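Local coordinates for DNA polymerase (Bacillus phage phi29, PDB 2PY5), which replicates the viral genome by protein-primed, strand-displacing DNA synthesis of high processivity and proofreads the product with a 3'-5' exonuclease, at residues I105-G108 / K114-T117; W81-D84 / Y90-I93; K472-P477 / G481-E486. The protein carries 2 engineered substitutions. One frame throughout, in Å; residues are numbered along the deposited sequence.

Two of the three contacts share a sheet and the third stands apart. Interaction 2 joins the end of strand 80-81 and the loop after it to strand 89-94, and interaction 1 pairs the next two strands, 100-110 and 113-121, in the mixed sheet of the exonuclease region; they touch through Y90 CB and I105 CA, 4.1 Å apart. Interaction 3, its centre 50 Å or more from theirs, lies in the polymerization region. Their chemistry follows their place. The buried hairpin of interaction 1 relies on backbone bonds; partly buried interaction 2, beside bound DNA, adds aromatic and side-chain polar contacts; interaction 3, at the surface, has two backbone bonds and apolar packing around W483, its buried residue.

Interaction 1: residues I105-G108 / K114-T117; sequences ICLG and KIHT
I105 pairs with T117 where strand 100-110 runs antiparallel to strand 113-121, bonded in both directions: I105 N gives to T117 O at 2.9 Å, nearly straight at 172°, and I105 O receives T117 N at 3.1 Å. I105 O also sits 3.1 Å from H116 CB. At C106 the partner is H116, a non-hydrogen-bonded pair. C106 SG lies anti to its own backbone N (chi1 179°), on the side where the bent K114 chain brings in its amine; the modelled SG to NZ separation is too short to be trusted in detail. L107 N then donates to I115 O at 2.9 Å, while L107 CB lies 3.7 Å from I115 CG2, the two side chains crossing at about a right angle. G108 completes the bulge, its O accepting from I115 N at 2.8 Å. L107 and G108 thus both face I115, a classic beta bulge, and the backbone angles of G108 call for glycine. Beyond the pair, T117 OG1 is bonded to V51 O in helix 44-54. Four backbone bonds therefore carry this hairpin through its one-residue slip: I115 keeps both its backbone bonds by using N of L107 and O of G108, which implies that the pairing continues past the extra residue.

Interaction 2: residues W81-D84 / Y90-I93; sequences WSAD and YNTI. With nucleotides of chain C.
W81 lies across Y90, N91 and T92 of strand 89-94, and its side chain can be followed outward from the backbone. CB sits 4.1 Å from Y90 CZ, just beyond a CH-pi contact in which W81 CA stands over the phenol face. With CG anti to the backbone N (chi1 -169°), the indole is carried along the neighbouring strand, its face over Y90 O. CD1 comes next and meets Y90 CE1 at 3.7 Å; here the five-membered ring turns its edge to the Y90 face in an offset edge-to-face pair, planes at 86°. NE1 then donates to T92 OG1 at 3.0 Å, the hydroxyl lying near the indole plane but tilted 16° out of it. Farther along, CZ2 approaches N91 OD1 at 3.8 Å, obliquely.

The backbones add a parallel bridge between W81 and Y90, with S82 N donating to Y90 O at 2.9 Å. S82 OG in turn accepts from D84 N, an ST turn. A water donates to A83 O at 2.8 Å and accepts weakly from N91 ND2. At the far end, I93, a residue involved in binding template-primer structures, packs CD1 against the guanine of DG2 of chain C, 3.7 Å from its C5.

Y90 OH is held by E75, and P404 packs against W81, Y90 and T92. The indole N-H, the polar atom of an otherwise apolar side chain, thus has a hydroxyl partner, and together with the ring pair this bond should restrict rotation of the tryptophan beside the DNA-binding strand.

Interaction 3: residues K472-P477 / G481-E486; sequences KDIVDP and GYWAHE. With EDO (1,2-ethanediol), chain B; EDO (1,2-ethanediol), chain T.
The surface of the polymerase palm carries this contact, where the loop at 472-477 turns back onto the start of strand 483-489, next to the strand that bears the catalytic magnesium ligands D249 and V250. I474 O is the central acceptor: W483 N reaches it at 2.8 Å, practically straight at 177° and in the carbonyl plane. W483 CG is anti to its carbonyl carbon and beside its backbone N (chi1 -67°), which keeps the indole edge by that same oxygen. The I474 and W483 side chains run alongside each other in the same direction, and CD1 of I474 meets CD1 of W483 at 3.7 Å. The return bond, from D476 N to W483 O at 2.8 Å, is less regular, since the donor stands above the carbonyl plane, 42° out of it.

Together these two bonds enclose V475 and W483, a single bridge that joins the loop to strand 483-489, itself antiparallel to strand 241-250 in the palm sheet, and V475 CA closes on W483 O at 3.1 Å in a CA-H...O contact. W483 also packs against V250 and against T440, T441 and A444 of helix 427-447.

The Y482 ring extends back along the loop, CE1 lying 3.6 Å from D473 O, while D476 CB packs against Y482 CB. D476 OD1 accepts from K478 N and K479 N, and D476 O from N251 ND2. An ethanediol, probably from the crystallisation liquor, lies over one face of the H485 ring, and O1 of this ethanediol (chain B) donates to H485 O at 3.1 Å.

Interaction 1: residues I105-G108 / K114-T117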
loop_
_atom_site.group_PDB
_atom_site.type_symbol
_atom_site.label_atom_id
_atom_site.label_comp_id
_atom_site.label_asym_id
_atom_site.label_seq_id
_atom_site.Cartn_x
_atom_site.Cartn_y
_atom_site.Cartn_z
ATOM N N ILE F 105 -6.437 25.864 0.770
ATOM C CA ILE F 105 -6.719 27.078 0.034
ATOM C C ILE F 105 -6.975 28.195 1.027
ATOM O O ILE F 105 -7.925 28.121 1.825
ATOM C CB ILE F 105 -7.957 26.887 -0.872
ATOM C CG1 ILE F 105 -7.753 25.718 -1.850
ATOM C CG2 ILE F 105 -8.297 28.197 -1.629
ATOM C CD1 ILE F 105 -9.032 25.217 -2.462
ATOM N N CYS F 106 -6.126 29.214 0.991
ATOM C CA CYS F 106 -6.152 30.310 1.969
ATOM C C CYS F 106 -6.826 31.531 1.381
ATOM O O CYS F 106 -6.353 32.071 0.390
ATOM C CB CYS F 106 -4.732 30.716 2.326
ATOM S SG CYS F 106 -4.642 32.056 3.502
ATOM N N LEU F 107 -7.891 32.004 2.012
ATOM C CA LEU F 107 -8.537 33.246 1.593
ATOM C C LEU F 107 -7.942 34.469 2.286
ATOM O O LEU F 107 -7.928 35.571 1.719
ATOM C CB LEU F 107 -10.044 33.161 1.832
ATOM C CG LEU F 107 -10.847 32.281 0.867
ATOM C CD1 LEU F 107 -10.684 32.790 -0.562
ATOM C CD2 LEU F 107 -10.486 30.791 0.976
ATOM N N GLY F 108 -7.431 34.284 3.496
ATOM C CA GLY F 108 -6.849 35.358 4.274
ATOM C C GLY F 108 -7.476 35.310 5.639
ATOM O O GLY F 108 -7.774 34.216 6.134
ATOM N N LYS F 114 -8.948 32.870 10.716
ATOM C CA LYS F 114 -8.199 32.411 9.547
ATOM C C LYS F 114 -9.166 31.704 8.596
ATOM O O LYS F 114 -9.754 30.695 8.963
ATOM C CB LYS F 114 -7.101 31.446 10.007
ATOM C CG LYS F 114 -6.529 30.547 8.966
ATOM C CD LYS F 114 -5.723 31.281 7.946
ATOM C CE LYS F 114 -4.975 30.254 7.075
ATOM N NZ LYS F 114 -4.548 30.802 5.762
ATOM N N ILE F 115 -9.315 32.225 7.378
ATOM C CA ILE F 115 -10.310 31.713 6.444
ATOM C C ILE F 115 -9.635 30.792 5.437
ATOM O O ILE F 115 -8.833 31.242 4.617
ATOM C CB ILE F 115 -11.009 32.855 5.659
ATOM C CG1 ILE F 115 -11.499 33.967 6.581
ATOM C CG2 ILE F 115 -12.145 32.272 4.777
ATOM C CD1 ILE F 115 -12.393 33.492 7.708
ATOM N N HIS F 116 -9.966 29.510 5.498
ATOM C CA HIS F 116 -9.419 28.555 4.557
ATOM C C HIS F 116 -10.257 27.302 4.450
ATOM O O HIS F 116 -11.026 26.999 5.343
ATOM C CB HIS F 116 -7.963 28.207 4.925
ATOM C CG HIS F 116 -7.795 27.285 6.106
ATOM N ND1 HIS F 116 -8.255 27.569 7.375
ATOM C CD2 HIS F 116 -7.135 26.107 6.208
ATOM C CE1 HIS F 116 -7.919 26.585 8.195
ATOM N NE2 HIS F 116 -7.235 25.691 7.513
ATOM N N THR F 117 -10.075 26.580 3.348
ATOM C CA THR F 117 -10.680 25.286 3.150
ATOM C C THR F 117 -9.568 24.325 2.835
ATOM O O THR F 117 -8.731 24.604 1.956
ATOM C CB THR F 117 -11.733 25.313 2.032
ATOM O OG1 THR F 117 -12.837 26.123 2.465
ATOM C CG2 THR F 117 -12.228 23.873 1.675
#

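Interaction 2: residues W81-D84 / Y90-I93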
loop_
_atom_site.group_PDB
_atom_site.type_symbol
_atom_site.label_atom_id
_atom_site.label_comp_id
_atom_site.label_asym_id
_atom_site.label_seq_id
_atom_site.Cartn_x
_atom_site.Cartn_y
_atom_site.Cartn_z
ATOM N N TRP F 81 0.449 29.263 -5.874
ATOM C CA TRP F 81 1.018 28.412 -4.839
ATOM C C TRP F 81 1.839 29.232 -3.843
ATOM O O TRP F 81 2.637 30.114 -4.228
ATOM C CB TRP F 81 1.905 27.315 -5.459
ATOM C CG TRP F 81 2.292 26.260 -4.485
ATOM C CD1 TRP F 81 1.589 25.151 -4.181
ATOM C CD2 TRP F 81 3.492 26.206 -3.693
ATOM N NE1 TRP F 81 2.254 24.403 -3.236
ATOM C CE2 TRP F 81 3.421 25.032 -2.915
ATOM C CE3 TRP F 81 4.602 27.040 -3.554
ATOM C CZ2 TRP F 81 4.441 24.667 -2.017
ATOM C CZ3 TRP F 81 5.610 26.674 -2.661
ATOM C CH2 TRP F 81 5.509 25.502 -1.909
ATOM N N SER F 82 1.664 28.931 -2.561
ATOM C CA SER F 82 2.523 29.480 -1.516
ATOM C C SER F 82 2.605 28.514 -0.350
ATOM O O SER F 82 1.579 27.996 0.079
ATOM C CB SER F 82 1.967 30.814 -1.020
ATOM O OG SER F 82 2.644 31.229 0.158
ATOM N N ALA F 83 3.822 28.309 0.173
ATOM C CA ALA F 83 4.041 27.485 1.350
ATOM C C ALA F 83 3.639 28.211 2.645
ATOM O O ALA F 83 3.577 27.584 3.710
ATOM C CB ALA F 83 5.531 27.066 1.427
ATOM N N ASP F 84 3.361 29.509 2.547
ATOM C CA ASP F 84 3.323 30.398 3.716
ATOM C C ASP F 84 1.930 30.900 4.091
ATOM O O ASP F 84 1.792 31.764 4.967
ATOM C CB ASP F 84 4.238 31.589 3.467
ATOM C CG ASP F 84 5.695 31.188 3.368
ATOM O OD1 ASP F 84 6.072 30.159 3.972
ATOM O OD2 ASP F 84 6.455 31.906 2.691
ATOM N N TYR F 90 -2.725 28.915 -2.334
ATOM C CA TYR F 90 -2.963 27.550 -1.877
ATOM C C TYR F 90 -1.618 26.887 -1.600
ATOM O O TYR F 90 -0.604 27.226 -2.215
ATOM C CB TYR F 90 -3.801 26.731 -2.875
ATOM C CG TYR F 90 -3.091 26.450 -4.174
ATOM C CD1 TYR F 90 -2.462 25.231 -4.392
ATOM C CD2 TYR F 90 -3.030 27.406 -5.170
ATOM C CE1 TYR F 90 -1.804 24.965 -5.556
ATOM C CE2 TYR F 90 -2.358 27.154 -6.373
ATOM C CZ TYR F 90 -1.755 25.927 -6.558
ATOM O OH TYR F 90 -1.061 25.644 -7.712
ATOM N N ASN F 91 -1.618 26.009 -0.608
ATOM C CA ASN F 91 -0.455 25.186 -0.251
ATOM C C ASN F 91 -0.819 23.744 -0.585
ATOM O O ASN F 91 -2.005 23.397 -0.722
ATOM C CB ASN F 91 -0.148 25.340 1.244
ATOM C CG ASN F 91 1.142 24.644 1.674
ATOM O OD1 ASN F 91 2.025 24.378 0.863
ATOM N ND2 ASN F 91 1.257 24.365 2.962
ATOM N N THR F 92 0.197 22.898 -0.755
ATOM C CA THR F 92 -0.031 21.487 -1.018
ATOM C C THR F 92 0.928 20.624 -0.205
ATOM O O THR F 92 1.984 21.079 0.198
ATOM C CB THR F 92 0.167 21.125 -2.510
ATOM O OG1 THR F 92 1.454 21.561 -2.936
ATOM C CG2 THR F 92 -0.857 21.814 -3.376
ATOM N N ILE F 93 0.519 19.373 0.018
ATOM C CA ILE F 93 1.428 18.291 0.406
ATOM C C ILE F 93 1.335 17.239 -0.680
ATOM O O ILE F 93 0.393 16.472 -0.726
ATOM C CB ILE F 93 1.093 17.662 1.780
ATOM C CG1 ILE F 93 1.112 18.727 2.857
ATOM C CG2 ILE F 93 2.060 16.535 2.068
ATOM C CD1 ILE F 93 0.607 18.214 4.209
ATOM P P DG C 2 5.659 17.526 11.376
ATOM O OP1 DG C 2 5.796 16.842 12.682
ATOM O OP2 DG C 2 6.796 17.519 10.424
ATOM O "O5'" DG C 2 4.336 16.987 10.629
ATOM C "C5'" DG C 2 3.133 16.972 11.394
ATOM C "C4'" DG C 2 1.883 16.571 10.631
ATOM O "O4'" DG C 2 1.337 17.715 9.951
ATOM C "C3'" DG C 2 2.004 15.514 9.549
ATOM O "O3'" DG C 2 0.875 14.695 9.693
ATOM C "C2'" DG C 2 1.943 16.261 8.224
ATOM C "C1'" DG C 2 0.991 17.369 8.623
ATOM N N9 DG C 2 1.116 18.632 7.926
ATOM C C8 DG C 2 2.250 19.213 7.422
ATOM N N7 DG C 2 2.030 20.379 6.885
ATOM C C5 DG C 2 0.662 20.572 7.068
ATOM C C6 DG C 2 -0.161 21.651 6.688
ATOM O O6 DG C 2 0.188 22.685 6.106
ATOM N N1 DG C 2 -1.491 21.455 7.066
ATOM C C2 DG C 2 -1.973 20.343 7.721
ATOM N N2 DG C 2 -3.291 20.319 8.000
ATOM N N3 DG C 2 -1.203 19.318 8.078
ATOM C C4 DG C 2 0.088 19.510 7.718
HETATM O O HOH W 1 4.258 24.967 4.500
#

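Interaction 3: residues K472-P477 / G481-E486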
loop_
_atom_site.group_PDB
_atom_site.type_symbol
_atom_site.label_atom_id
_atom_site.label_comp_id
_atom_site.label_asym_id
_atom_site.label_seq_id
_atom_site.Cartn_x
_atom_site.Cartn_y
_atom_site.Cartn_z
ATOM N N LYS F 472 4.163 -29.389 8.919
ATOM C CA LYS F 472 2.914 -29.772 9.590
ATOM C C LYS F 472 2.694 -29.074 10.924
ATOM O O LYS F 472 1.571 -28.681 11.244
ATOM C CB LYS F 472 2.889 -31.277 9.854
ATOM C CG LYS F 472 2.429 -32.058 8.694
ATOM C CD LYS F 472 2.090 -33.478 9.108
ATOM C CE LYS F 472 1.850 -34.379 7.912
ATOM N NZ LYS F 472 1.533 -33.621 6.688
ATOM N N ASP F 473 3.767 -28.940 11.694
ATOM C CA ASP F 473 3.684 -28.406 13.054
ATOM C C ASP F 473 3.547 -26.886 13.120
ATOM O O ASP F 473 3.261 -26.340 14.197
ATOM C CB ASP F 473 4.889 -28.868 13.886
ATOM C CG ASP F 473 6.221 -28.351 13.352
ATOM O OD1 ASP F 473 6.233 -27.589 12.355
ATOM O OD2 ASP F 473 7.263 -28.715 13.937
ATOM N N ILE F 474 3.759 -26.213 11.983
ATOM C CA ILE F 474 3.580 -24.747 11.873
ATOM C C ILE F 474 2.407 -24.358 10.952
ATOM O O ILE F 474 2.304 -23.198 10.521
ATOM C CB ILE F 474 4.900 -24.029 11.468
ATOM C CG1 ILE F 474 5.400 -24.445 10.082
ATOM C CG2 ILE F 474 5.976 -24.306 12.504
ATOM C CD1 ILE F 474 6.596 -23.648 9.613
ATOM N N VAL F 475 1.524 -25.331 10.689
ATOM C CA VAL F 475 0.296 -25.117 9.941
ATOM C C VAL F 475 -0.923 -25.038 10.858
ATOM O O VAL F 475 -1.140 -25.918 11.696
ATOM C CB VAL F 475 0.077 -26.229 8.892
ATOM C CG1 VAL F 475 -1.321 -26.152 8.315
ATOM C CG2 VAL F 475 1.141 -26.111 7.809
ATOM N N ASP F 476 -1.726 -23.995 10.678
ATOM C CA ASP F 476 -2.944 -23.794 11.467
ATOM C C ASP F 476 -3.830 -22.799 10.736
ATOM O O ASP F 476 -3.325 -21.805 10.232
ATOM C CB ASP F 476 -2.602 -23.272 12.867
ATOM C CG ASP F 476 -3.798 -23.297 13.808
ATOM O OD1 ASP F 476 -4.621 -22.354 13.767
ATOM O OD2 ASP F 476 -3.931 -24.271 14.579
ATOM N N PRO F 477 -5.146 -23.056 10.666
ATOM C CA PRO F 477 -6.027 -22.163 9.912
ATOM C C PRO F 477 -6.187 -20.745 10.456
ATOM O O PRO F 477 -6.624 -19.866 9.694
ATOM C CB PRO F 477 -7.380 -22.877 9.939
ATOM C CG PRO F 477 -7.262 -23.960 10.861
ATOM C CD PRO F 477 -5.877 -24.205 11.236
ATOM N N GLY F 481 0.743 -16.095 12.980
ATOM C CA GLY F 481 2.101 -16.420 12.583
ATOM C C GLY F 481 2.275 -17.828 12.033
ATOM O O GLY F 481 3.329 -18.140 11.468
ATOM N N TYR F 482 1.263 -18.680 12.207
ATOM C CA TYR F 482 1.262 -20.005 11.590
ATOM C C TYR F 482 0.858 -19.897 10.117
ATOM O O TYR F 482 0.330 -18.882 9.678
ATOM C CB TYR F 482 0.319 -20.952 12.318
ATOM C CG TYR F 482 0.832 -21.444 13.668
ATOM C CD1 TYR F 482 1.100 -22.785 13.875
ATOM C CD2 TYR F 482 1.042 -20.564 14.723
ATOM C CE1 TYR F 482 1.551 -23.253 15.108
ATOM C CE2 TYR F 482 1.502 -21.020 15.966
ATOM C CZ TYR F 482 1.756 -22.366 16.145
ATOM O OH TYR F 482 2.208 -22.856 17.370
ATOM N N TRP F 483 1.111 -20.971 9.371
ATOM C CA TRP F 483 0.739 -21.046 7.954
ATOM C C TRP F 483 -0.630 -21.677 7.812
ATOM O O TRP F 483 -0.835 -22.805 8.254
ATOM C CB TRP F 483 1.733 -21.902 7.183
ATOM C CG TRP F 483 3.080 -21.306 7.096
ATOM C CD1 TRP F 483 4.101 -21.452 7.991
ATOM C CD2 TRP F 483 3.563 -20.463 6.060
ATOM N NE1 TRP F 483 5.205 -20.742 7.570
ATOM C CE2 TRP F 483 4.898 -20.120 6.385
ATOM C CE3 TRP F 483 3.002 -19.954 4.884
ATOM C CZ2 TRP F 483 5.673 -19.298 5.569
ATOM C CZ3 TRP F 483 3.765 -19.124 4.090
ATOM C CH2 TRP F 483 5.095 -18.808 4.436
ATOM N N ALA F 484 -1.564 -20.958 7.206
ATOM C CA ALA F 484 -2.871 -21.538 6.888
ATOM C C ALA F 484 -2.763 -22.220 5.541
ATOM O O ALA F 484 -2.197 -21.666 4.606
ATOM C CB ALA F 484 -3.933 -20.460 6.815
ATOM N N HIS F 485 -3.326 -23.414 5.436
ATOM C CA HIS F 485 -3.556 -24.020 4.130
ATOM C C HIS F 485 -4.746 -23.274 3.533
ATOM O O HIS F 485 -5.901 -23.445 3.956
ATOM C CB HIS F 485 -3.821 -25.514 4.264
ATOM C CG HIS F 485 -4.138 -26.192 2.963
ATOM N ND1 HIS F 485 -4.741 -27.434 2.907
ATOM C CD2 HIS F 485 -3.955 -25.797 1.676
ATOM C CE1 HIS F 485 -4.896 -27.779 1.637
ATOM N NE2 HIS F 485 -4.449 -26.798 0.873
ATOM N N GLU F 486 -4.455 -22.425 2.566
ATOM C CA GLU F 486 -5.417 -21.478 2.048
ATOM C C GLU F 486 -6.274 -22.076 0.943
ATOM O O GLU F 486 -7.482 -21.805 0.873
ATOM C CB GLU F 486 -4.668 -20.260 1.520
ATOM C CG GLU F 486 -5.533 -19.144 1.005
ATOM C CD GLU F 486 -4.729 -17.895 0.832
ATOM O OE1 GLU F 486 -4.151 -17.709 -0.265
ATOM O OE2 GLU F 486 -4.629 -17.116 1.812
HETATM C C1 EDO B . -8.113 -25.847 1.246
HETATM O O1 EDO B . -8.078 -24.931 2.345
HETATM C C2 EDO B . -8.598 -27.211 1.725
HETATM O O2 EDO B . -9.736 -27.079 2.594
HETATM C C1 EDO T . 6.383 -16.312 12.365
HETATM O O1 EDO T . 5.286 -15.994 11.502
HETATM C C2 EDO T . 6.259 -15.573 13.695
HETATM O O2 EDO T . 5.080 -15.985 14.403
#